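PDB 6C72: particle-associated glycoside hydrolase from Acinetobacter phage Fri1, which probably degrades the capsular polysaccharide of Acinetobacter baumannii as the phage's tailspike depolymerase, clearing the way for virus entry. Local coordinates for residues Ser18-Ser23 with Thr40-Val45; Thr48-Ala53 with His91-Gly96; Thr54-Ala59 with Leu82-Asn87. All coordinates share one frame; numbering follows the deposited sequence.

Contact 1: residues Ser18-Ser23 with Thr40-Val45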
# COMPACT_ATOMS: atom_id res chain seq x y z
N SER A 18 57.87 -5.52 -6.99
CA SER A 18 56.56 -5.59 -7.64
C SER A 18 56.70 -5.99 -9.11
O SER A 18 57.37 -5.32 -9.89
CB SER A 18 55.84 -4.24 -7.54
OG SER A 18 56.52 -3.23 -8.25
N VAL A 19 56.04 -7.09 -9.47
CA VAL A 19 56.08 -7.61 -10.83
C VAL A 19 54.99 -6.95 -11.67
O VAL A 19 53.86 -6.75 -11.20
CB VAL A 19 55.93 -9.15 -10.81
CG1 VAL A 19 55.89 -9.72 -12.22
CG2 VAL A 19 57.07 -9.76 -10.03
N GLN A 20 55.32 -6.62 -12.92
CA GLN A 20 54.38 -6.02 -13.86
C GLN A 20 54.62 -6.64 -15.23
O GLN A 20 55.71 -6.48 -15.79
CB GLN A 20 54.55 -4.49 -13.94
CG GLN A 20 53.41 -3.74 -14.64
CD GLN A 20 53.61 -2.22 -14.76
OE1 GLN A 20 54.50 -1.62 -14.14
NE2 GLN A 20 52.79 -1.59 -15.60
N VAL A 21 53.63 -7.36 -15.75
CA VAL A 21 53.73 -7.97 -17.07
C VAL A 21 52.55 -7.48 -17.91
O VAL A 21 51.67 -6.77 -17.43
CB VAL A 21 53.79 -9.51 -17.01
CG1 VAL A 21 55.05 -9.95 -16.30
CG2 VAL A 21 52.56 -10.06 -16.33
N ASP A 22 52.58 -7.84 -19.20
CA ASP A 22 51.62 -7.31 -20.16
C ASP A 22 50.43 -8.22 -20.43
O ASP A 22 49.47 -7.79 -21.08
CB ASP A 22 52.33 -6.97 -21.49
CG ASP A 22 52.97 -8.17 -22.16
OD1 ASP A 22 52.86 -9.30 -21.63
OD2 ASP A 22 53.62 -7.99 -23.21
N SER A 23 50.46 -9.47 -19.96
CA SER A 23 49.38 -10.41 -20.24
C SER A 23 49.52 -11.60 -19.31
O SER A 23 50.53 -11.76 -18.62
CB SER A 23 49.38 -10.88 -21.70
OG SER A 23 50.52 -11.68 -21.97
N THR A 40 51.14 -7.85 -11.23
CA THR A 40 50.06 -7.10 -11.84
C THR A 40 50.15 -7.23 -13.35
O THR A 40 51.19 -6.90 -13.94
CB THR A 40 50.09 -5.63 -11.40
OG1 THR A 40 49.70 -5.55 -10.03
CG2 THR A 40 49.15 -4.78 -12.25
N THR A 41 49.10 -7.74 -13.97
CA THR A 41 49.01 -7.85 -15.42
C THR A 41 48.43 -6.57 -16.02
O THR A 41 47.53 -5.96 -15.44
CB THR A 41 48.14 -9.03 -15.85
OG1 THR A 41 46.85 -8.92 -15.23
CG2 THR A 41 48.79 -10.35 -15.47
N THR A 42 49.00 -6.16 -17.15
CA THR A 42 48.46 -5.02 -17.89
C THR A 42 47.10 -5.35 -18.50
O THR A 42 46.16 -4.55 -18.42
CB THR A 42 49.44 -4.63 -19.00
OG1 THR A 42 50.66 -4.13 -18.42
CG2 THR A 42 48.82 -3.58 -19.91
N SER A 43 47.01 -6.50 -19.16
CA SER A 43 45.76 -7.02 -19.71
C SER A 43 45.72 -8.52 -19.49
O SER A 43 46.69 -9.12 -19.04
CB SER A 43 45.63 -6.72 -21.20
OG SER A 43 45.98 -5.38 -21.48
N TYR A 44 44.58 -9.13 -19.82
CA TYR A 44 44.57 -10.58 -19.92
C TYR A 44 45.27 -11.03 -21.20
O TYR A 44 46.28 -11.73 -21.16
CB TYR A 44 43.16 -11.13 -19.86
CG TYR A 44 43.10 -12.62 -19.56
CD1 TYR A 44 43.37 -13.56 -20.55
CD2 TYR A 44 42.78 -13.07 -18.29
CE1 TYR A 44 43.31 -14.90 -20.27
CE2 TYR A 44 42.71 -14.40 -18.01
CZ TYR A 44 42.97 -15.31 -19.00
OH TYR A 44 42.90 -16.64 -18.70
N VAL A 45 44.75 -10.61 -22.35
CA VAL A 45 45.42 -10.80 -23.64
C VAL A 45 46.21 -9.54 -23.98
O VAL A 45 45.67 -8.42 -23.95
CB VAL A 45 44.41 -11.14 -24.75
CG1 VAL A 45 45.10 -11.16 -26.10
CG2 VAL A 45 43.77 -12.48 -24.47

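Contact 2: residues Thr48-Ala53 with His91-Gly96. With ZN (zinc ion), chain E; ZN (zinc ion), chain F.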
# COMPACT_ATOMS: atom_id res chain seq x y z
N THR A 48 45.17 -5.60 -25.32
CA THR A 48 43.75 -5.33 -25.42
C THR A 48 43.27 -4.29 -24.43
O THR A 48 42.24 -3.66 -24.66
CB THR A 48 42.90 -6.61 -25.22
OG1 THR A 48 43.07 -7.12 -23.88
CG2 THR A 48 43.27 -7.68 -26.24
N GLY A 49 43.99 -4.10 -23.32
CA GLY A 49 43.55 -3.17 -22.30
C GLY A 49 42.44 -3.67 -21.40
O GLY A 49 41.96 -2.92 -20.55
N PHE A 50 42.01 -4.92 -21.58
CA PHE A 50 40.98 -5.54 -20.76
C PHE A 50 41.57 -6.71 -19.99
O PHE A 50 42.44 -7.42 -20.51
CB PHE A 50 39.81 -6.02 -21.62
CG PHE A 50 39.06 -4.92 -22.29
CD1 PHE A 50 39.47 -4.42 -23.51
CD2 PHE A 50 37.93 -4.37 -21.68
CE1 PHE A 50 38.78 -3.38 -24.12
CE2 PHE A 50 37.22 -3.33 -22.29
CZ PHE A 50 37.66 -2.84 -23.51
N GLY A 51 41.11 -6.89 -18.75
CA GLY A 51 41.40 -8.10 -18.01
C GLY A 51 42.57 -8.05 -17.06
O GLY A 51 42.87 -9.07 -16.43
N GLY A 52 43.25 -6.91 -16.93
CA GLY A 52 44.33 -6.82 -15.97
C GLY A 52 43.87 -7.13 -14.56
O GLY A 52 42.70 -6.92 -14.21
N ALA A 53 44.79 -7.64 -13.75
CA ALA A 53 44.44 -8.09 -12.41
C ALA A 53 45.69 -8.15 -11.54
O ALA A 53 46.81 -7.86 -11.99
CB ALA A 53 43.73 -9.44 -12.46
N HIS A 91 35.85 -8.84 -12.68
CA HIS A 91 35.62 -8.54 -14.09
C HIS A 91 35.81 -9.82 -14.90
O HIS A 91 36.85 -10.47 -14.80
CB HIS A 91 36.58 -7.44 -14.57
CG HIS A 91 36.30 -6.10 -13.96
ND1 HIS A 91 35.78 -5.05 -14.68
CD2 HIS A 91 36.47 -5.65 -12.70
CE1 HIS A 91 35.63 -4.00 -13.88
NE2 HIS A 91 36.03 -4.34 -12.67
N ALA A 92 34.79 -10.21 -15.66
CA ALA A 92 34.88 -11.43 -16.44
C ALA A 92 36.06 -11.40 -17.40
O ALA A 92 36.62 -12.45 -17.74
CB ALA A 92 33.58 -11.68 -17.19
N THR A 93 36.47 -10.20 -17.85
CA THR A 93 37.67 -10.12 -18.67
C THR A 93 38.89 -10.67 -17.94
O THR A 93 39.85 -11.13 -18.59
CB THR A 93 37.93 -8.67 -19.09
OG1 THR A 93 37.94 -7.84 -17.93
CG2 THR A 93 36.88 -8.19 -20.09
N GLN A 94 38.89 -10.66 -16.61
CA GLN A 94 40.01 -11.20 -15.86
C GLN A 94 40.02 -12.73 -15.83
O GLN A 94 40.93 -13.32 -15.23
CB GLN A 94 40.01 -10.64 -14.43
CG GLN A 94 40.19 -9.11 -14.40
CD GLN A 94 39.96 -8.50 -13.02
OE1 GLN A 94 39.02 -8.87 -12.31
NE2 GLN A 94 40.81 -7.56 -12.65
N ALA A 95 39.03 -13.38 -16.46
CA ALA A 95 39.07 -14.81 -16.73
C ALA A 95 39.27 -15.11 -18.21
O ALA A 95 39.16 -16.27 -18.62
CB ALA A 95 37.79 -15.49 -16.25
N GLY A 96 39.55 -14.09 -19.01
CA GLY A 96 39.81 -14.28 -20.42
C GLY A 96 38.65 -13.94 -21.33
O GLY A 96 38.79 -14.10 -22.55
ZN ZN E . 35.60 -5.16 -17.05
ZN ZN F . 35.66 -2.79 -11.41
O HOH W 1 34.61 -7.53 -17.37
O HOH W 2 37.08 -1.58 -11.73
O HOH W 3 33.26 -2.24 -11.51

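Contact 3: residues Thr54-Ala59 with Leu82-Asn87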
# COMPACT_ATOMS: atom_id res chain seq x y z
N THR A 54 45.48 -8.49 -10.27
CA THR A 54 46.53 -8.61 -9.27
C THR A 54 46.59 -10.05 -8.77
O THR A 54 45.55 -10.66 -8.50
CB THR A 54 46.29 -7.65 -8.11
OG1 THR A 54 46.35 -6.31 -8.60
CG2 THR A 54 47.35 -7.82 -7.03
N TYR A 55 47.80 -10.56 -8.63
CA TYR A 55 48.02 -11.96 -8.28
C TYR A 55 49.00 -12.07 -7.12
O TYR A 55 49.82 -11.17 -6.88
CB TYR A 55 48.55 -12.75 -9.48
CG TYR A 55 47.63 -12.71 -10.68
CD1 TYR A 55 47.64 -11.63 -11.56
CD2 TYR A 55 46.76 -13.77 -10.94
CE1 TYR A 55 46.79 -11.59 -12.66
CE2 TYR A 55 45.92 -13.75 -12.05
CZ TYR A 55 45.95 -12.65 -12.90
OH TYR A 55 45.12 -12.63 -13.99
N LEU A 56 48.90 -13.18 -6.39
CA LEU A 56 49.83 -13.51 -5.32
C LEU A 56 50.51 -14.84 -5.63
O LEU A 56 49.85 -15.81 -6.03
CB LEU A 56 49.11 -13.60 -3.96
CG LEU A 56 48.54 -12.31 -3.37
CD1 LEU A 56 47.99 -12.56 -1.97
CD2 LEU A 56 49.59 -11.22 -3.36
N TRP A 57 51.82 -14.88 -5.44
CA TRP A 57 52.60 -16.05 -5.82
C TRP A 57 52.47 -17.15 -4.77
O TRP A 57 52.65 -16.90 -3.58
CB TRP A 57 54.07 -15.65 -6.01
CG TRP A 57 55.00 -16.78 -6.28
CD1 TRP A 57 55.99 -17.24 -5.46
CD2 TRP A 57 55.03 -17.61 -7.45
NE1 TRP A 57 56.64 -18.30 -6.05
CE2 TRP A 57 56.07 -18.55 -7.27
CE3 TRP A 57 54.29 -17.64 -8.63
CZ2 TRP A 57 56.38 -19.51 -8.23
CZ3 TRP A 57 54.60 -18.60 -9.58
CH2 TRP A 57 55.64 -19.52 -9.38
N ASP A 58 52.15 -18.36 -5.22
CA ASP A 58 52.15 -19.54 -4.37
C ASP A 58 53.13 -20.53 -5.00
O ASP A 58 52.85 -21.10 -6.06
CB ASP A 58 50.75 -20.15 -4.23
CG ASP A 58 50.67 -21.21 -3.13
OD1 ASP A 58 51.67 -21.44 -2.41
OD2 ASP A 58 49.59 -21.82 -2.96
N ALA A 59 54.28 -20.71 -4.35
CA ALA A 59 55.33 -21.55 -4.92
C ALA A 59 54.95 -23.02 -4.97
O ALA A 59 55.39 -23.75 -5.87
CB ALA A 59 56.63 -21.36 -4.12
N LEU A 82 48.02 -16.46 -7.94
CA LEU A 82 46.65 -16.58 -7.46
C LEU A 82 45.94 -15.24 -7.56
O LEU A 82 46.42 -14.22 -7.03
CB LEU A 82 46.62 -17.10 -6.03
CG LEU A 82 47.30 -18.45 -5.83
CD1 LEU A 82 47.04 -18.96 -4.43
CD2 LEU A 82 46.86 -19.46 -6.89
N LEU A 83 44.80 -15.24 -8.24
CA LEU A 83 44.02 -14.04 -8.46
C LEU A 83 43.55 -13.44 -7.14
O LEU A 83 43.09 -14.16 -6.24
CB LEU A 83 42.81 -14.39 -9.32
CG LEU A 83 41.90 -13.23 -9.69
CD1 LEU A 83 42.66 -12.31 -10.65
CD2 LEU A 83 40.57 -13.71 -10.27
N GLN A 84 43.63 -12.11 -7.02
CA GLN A 84 43.10 -11.38 -5.87
C GLN A 84 41.93 -10.54 -6.34
O GLN A 84 42.12 -9.56 -7.07
CB GLN A 84 44.16 -10.50 -5.21
CG GLN A 84 45.39 -11.24 -4.71
CD GLN A 84 45.07 -12.33 -3.68
OE1 GLN A 84 45.48 -13.48 -3.85
NE2 GLN A 84 44.36 -11.97 -2.61
N VAL A 85 40.74 -10.90 -5.90
CA VAL A 85 39.54 -10.13 -6.20
C VAL A 85 39.38 -9.06 -5.14
O VAL A 85 39.36 -9.36 -3.94
CB VAL A 85 38.30 -11.03 -6.25
CG1 VAL A 85 37.04 -10.17 -6.43
CG2 VAL A 85 38.43 -12.07 -7.35
N HIS A 86 39.23 -7.81 -5.56
CA HIS A 86 39.04 -6.72 -4.62
C HIS A 86 37.62 -6.18 -4.72
O HIS A 86 36.99 -6.25 -5.78
CB HIS A 86 40.06 -5.60 -4.87
CG HIS A 86 41.49 -6.03 -4.70
ND1 HIS A 86 42.31 -6.32 -5.76
CD2 HIS A 86 42.24 -6.20 -3.58
CE1 HIS A 86 43.51 -6.66 -5.31
NE2 HIS A 86 43.49 -6.60 -3.99
N ASN A 87 37.13 -5.65 -3.61
CA ASN A 87 35.82 -5.00 -3.52
C ASN A 87 34.67 -5.93 -3.94
O ASN A 87 33.62 -5.45 -4.37
CB ASN A 87 35.80 -3.69 -4.33
CG ASN A 87 34.67 -2.75 -3.92
OD1 ASN A 87 34.69 -2.17 -2.83
ND2 ASN A 87 33.70 -2.57 -4.81
O HOH W 4 42.52 -8.61 -9.47

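Contact 1: residues Ser18-Ser23 with Thr40-Val45
Val21 and Thr42 meet through one carbonyl oxygen: Val21 O receives both the backbone N of Thr42, at 2.8 Å, and Thr42 OG1, at 3.0 Å. The hydroxyl reaches it because OG1 stands anti to its own carbonyl carbon and beside the backbone N (chi1 -66°). The amide comes in 20° from the carbonyl plane and the hydroxyl from well above it, so one acceptor is gripped by both donors of a single residue. Just before this, the strands pair in parallel, with Thr40 bonded through N to Val19 O (2.9 Å) and through O to Val21 N (3.1 Å). Thr40 O also receives the CA of Gln20 in a CA-H...O contact. Past this paired acceptance the two segments are loop, and the bond from Ser43 N to Asp22 O, at 3.4 Å, is weak; Ser23 CA makes a CA-H...O contact with Ser43 O at 3.2 Å.

On one face of the sheet Val21 CG2 touches Thr41 CG2 at 3.9 Å, the two side chains crossing obliquely, while Leu27 of helix 24-27 packs against both. Thr41 OG1 is hydrogen-bonded to Ala53 N, in the loop before strand 54-58. The other face carries Gln20 and Thr40, which pack on Asn36 and Lys38 of a neighbouring subunit.

The segments carry the two parallel strands of a beta-alpha-beta unit, 19-21 and 38-41, joined through helix 24-27. Ser23 N-caps the short helix, its OG bonding to Ala26 N, and Ser23 CB rests 3.3 Å from Tyr44 O. Side chains add a small methyl contact on the helix side and polar groups toward the next subunit. The pairing therefore rests mainly on main-chain bonds, with the Thr42 hydroxyl adding a second donor to Val21 O where the strand pairing gives out.

Contact 2: residues Thr48-Ala53 with His91-Gly96
Gln94 runs out past Gly51 toward Gly52 and Ala53, its chain extended beyond CG (chi2 170°). Its CG lies 3.4 Å from Gly51 O, and the amide at its end is turned so that Gly52 O falls in the amide plane. The bond from NE2 to Gly52 O is almost straight, with 178° at the hydrogen, although its 2.5 Å is short enough for the exact length to be doubtful. Ala53 CB sits beside the same nitrogen, and the other amide atom, OE1, accepts from His91 N at 3.2 Å, so both ends of the amide are engaged.

Thr93 faces the loop from the preceding position. Its CB points to Gly51, while CG2 reaches Phe50 CB at 4.0 Å; the Phe50 ring itself leads off toward Ala99 and Glu100. Gly51, at a positive phi of 96° that suits glycine, brings its CA to 4.0 Å from Gln94 CA, and Thr93 O lies on the side where a side chain would start. The contact joins a loop of the N-terminal sheet domain, between strands 38-41 and 54-58, to the 3-10 turn 92-95 that follows strand 89-91, the first of the parallel strands that probably form the tailspike's beta-helix.

His91, at the head of this turn, binds a zinc ion through each ring nitrogen: ND1 at 2.4 Å and NE2 at 2.0 Å. Water 1, on the first zinc ion, also accepts a hydrogen bond from Thr93 N.

Contact 3: residues Thr54-Ala59 with Leu82-Asn87
Tyr55 lies across its pairing partner Leu83. Its CB starts 3.6 Å from Leu82 O, with CG (chi1 -58°) anti to the Tyr55 carbonyl carbon. From there the CD2 side of the ring passes the backbone of Leu83, CD2 lying 3.6 Å from its N, and CE2 reaches Leu83 CD1 at 3.8 Å. CZ stays near the same methyl, and OH ends 4.2 Å from it. The two side chains cross at a slant.

Tyr55 and Leu83 form a non-hydrogen-bonded antiparallel pair. Next to it, Leu56 and Leu82 exchange two bonds, Leu56 N to Leu82 O at 2.8 Å and Leu82 N to Leu56 O at 2.7 Å. On their face of the sheet, Gln84 CG packs on Leu56 CG. Gln84 N bonds to Thr54 O at 2.8 Å, and beyond it water 4 links Thr54 N with Gln84 O.

Strand 54-58 is the middle strand of a five-stranded mixed sheet, between strands 38-41 and 80-83. On its Tyr55 face, Val24 and Leu27 of helix 24-27 and Ile71 of strand 70-72 touch the Tyr55 side chain.

Overall arrangement
Contacts 1 and 3 belong to one mixed sheet, in which strands 38-41 and 54-58 are neighbours, yet they pair differently: parallel at one edge, strand 19-21, antiparallel toward the interior. Their buried faces merge where Thr41 CG2 meets Tyr55 CE1 at 3.7 Å; Asp22 in contact 1 and His86 in contact 3 are exposed, and the Gln20 and Thr40 side faces a neighbouring subunit. Contact 2, with Gly51 and Thr93 buried, is touched by no other chain. It has no strand pairing but one glutamine amide and close glycine packing, tying the sheet domain to the strands beside zinc-bound His91. Ala53 of contact 2 bridges to contact 3, its CB packing on Leu83 CD1 at 3.5 Å.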